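Local coordinates for kinesin-like protein KAR3 (PDB 1F9V), which is a kinesin-related motor that probably couples ATP hydrolysis in its motor domain to force production on microtubules, at residues 120-123 with 124-127. The protein carries 2 engineered substitutions. Residues are numbered along the deposited sequence; the frame is centred on the assembly and turned at random.
Sequences WINK and LKTK
Trp120 and Leu124 meet one turn apart, late in helix 109-124. The leucine comes to the rim of the indole, near the ring plane, and does not lie over a face. Its CG is 4.2 Å from CE3 of Trp120, on the six-membered part of the ring, and the two side chains run at a slant to each other. Leu124 has CG anti to its own carbonyl carbon (chi1 -67°). This turns the branch back along the helix, and CG of Leu124 comes to 3.1 Å from the carbonyl O of Trp120.

In the backbone beneath, Leu124 N lies 2.9 Å from Trp120 O and 3.2 Å from Ile121 O. Both are weak, bent hydrogen bonds, so one amide is shared between an i-4 and an i-3 carbonyl. The next amide makes a straighter i-3 bond: Lys125 N to Asn122 O, 3.3 Å with an N-H...O angle of 156°. Its donor stands well above the carbonyl plane. Lys127 N bonds to Leu124 O, also three residues back.

The side chains of Asn122 and Lys125 run alongside each other in the same direction. Asn122 OD1 is 3.8 Å from CE of Lys125, so the amide oxygen meets the methylene chain. The lysine chain bends at chi2 and chi3 as it runs past. Further along, the methyl CG2 of Thr126 faces Lys123 O at 3.0 Å.

This is a local, largely surface contact on the helix-to-strand connection of the kinesin motor domain, with its lysines exposed. Trp120 also packs edge-to-face with His116 one turn earlier and touches Gln78. Leu124 reaches Trp129 in the following loop. Ile121 meets Tyr131 and Val133, and Leu124 meets Tyr131. These two residues thus bring this part of helix 109-124 against the start of strand 130-141, while Trp120 and Ile121 meet the loop residue Leu81.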
loop_
_atom_site.group_PDB
_atom_site.type_symbol
_atom_site.label_atom_id
_atom_site.label_comp_id
_atom_site.label_asym_id
_atom_site.label_seq_id
_atom_site.Cartn_x
_atom_site.Cartn_y
_atom_site.Cartn_z
ATOM N N TRP A 120 -10.345 8.178 17.254
ATOM C CA TRP A 120 -9.247 8.262 18.207
ATOM C C TRP A 120 -8.997 9.704 18.630
ATOM O O TRP A 120 -8.697 9.974 19.793
ATOM C CB TRP A 120 -7.977 7.688 17.585
ATOM C CG TRP A 120 -7.739 6.276 17.971
ATOM C CD1 TRP A 120 -7.828 5.178 17.163
ATOM C CD2 TRP A 120 -7.377 5.793 19.268
ATOM N NE1 TRP A 120 -7.544 4.041 17.878
ATOM C CE2 TRP A 120 -7.262 4.387 19.172
ATOM C CE3 TRP A 120 -7.135 6.411 20.502
ATOM C CZ2 TRP A 120 -6.919 3.586 20.268
ATOM C CZ3 TRP A 120 -6.794 5.614 21.593
ATOM C CH2 TRP A 120 -6.688 4.214 21.466
ATOM N N ILE A 121 -9.118 10.621 17.676
ATOM C CA ILE A 121 -8.902 12.034 17.949
ATOM C C ILE A 121 -9.921 12.509 18.983
ATOM O O ILE A 121 -9.576 13.223 19.922
ATOM C CB ILE A 121 -9.026 12.879 16.652
ATOM C CG1 ILE A 121 -7.768 12.692 15.785
ATOM C CG2 ILE A 121 -9.223 14.357 17.003
ATOM C CD1 ILE A 121 -7.809 13.407 14.451
ATOM N N ASN A 122 -11.175 12.101 18.819
ATOM C CA ASN A 122 -12.209 12.497 19.766
ATOM C C ASN A 122 -11.896 11.911 21.133
ATOM O O ASN A 122 -12.018 12.593 22.151
ATOM C CB ASN A 122 -13.573 12.016 19.284
ATOM C CG ASN A 122 -13.989 12.682 17.996
ATOM O OD1 ASN A 122 -13.851 13.896 17.845
ATOM N ND2 ASN A 122 -14.493 11.893 17.052
ATOM N N LYS A 123 -11.476 10.651 21.148
ATOM C CA LYS A 123 -11.141 9.968 22.392
ATOM C C LYS A 123 -9.922 10.565 23.110
ATOM O O LYS A 123 -9.787 10.436 24.327
ATOM C CB LYS A 123 -10.892 8.484 22.117
ATOM C CG LYS A 123 -10.037 7.786 23.165
ATOM C CD LYS A 123 -10.558 6.385 23.461
ATOM C CE LYS A 123 -9.790 5.735 24.606
ATOM N NZ LYS A 123 -10.520 4.562 25.168
ATOM N N LEU A 124 -9.041 11.220 22.359
ATOM C CA LEU A 124 -7.837 11.801 22.942
ATOM C C LEU A 124 -8.009 13.225 23.460
ATOM O O LEU A 124 -7.100 13.769 24.090
ATOM C CB LEU A 124 -6.685 11.752 21.932
ATOM C CG LEU A 124 -6.176 10.351 21.579
ATOM C CD1 LEU A 124 -5.217 10.449 20.404
ATOM C CD2 LEU A 124 -5.497 9.718 22.782
ATOM N N LYS A 125 -9.167 13.826 23.201
ATOM C CA LYS A 125 -9.437 15.181 23.676
ATOM C C LYS A 125 -9.436 15.222 25.199
ATOM O O LYS A 125 -8.957 16.185 25.797
ATOM C CB LYS A 125 -10.786 15.665 23.160
ATOM C CG LYS A 125 -10.823 15.850 21.667
ATOM C CD LYS A 125 -11.654 17.046 21.284
ATOM C CE LYS A 125 -12.621 16.695 20.180
ATOM N NZ LYS A 125 -13.703 17.710 20.079
ATOM N N THR A 126 -9.969 14.172 25.820
ATOM C CA THR A 126 -10.025 14.090 27.274
ATOM C C THR A 126 -8.636 14.156 27.892
ATOM O O THR A 126 -8.491 14.465 29.074
ATOM C CB THR A 126 -10.701 12.780 27.748
ATOM O OG1 THR A 126 -10.608 12.685 29.177
ATOM C CG2 THR A 126 -10.019 11.568 27.132
ATOM N N LYS A 127 -7.616 13.850 27.097
ATOM C CA LYS A 127 -6.245 13.892 27.586
ATOM C C LYS A 127 -5.615 15.227 27.209
ATOM O O LYS A 127 -4.404 15.402 27.311
ATOM C CB LYS A 127 -5.431 12.740 26.992
ATOM C CG LYS A 127 -6.176 11.417 26.940
ATOM C CD LYS A 127 -6.021 10.642 28.240
ATOM C CE LYS A 127 -4.769 9.775 28.227
ATOM N NZ LYS A 127 -3.830 10.139 27.120
#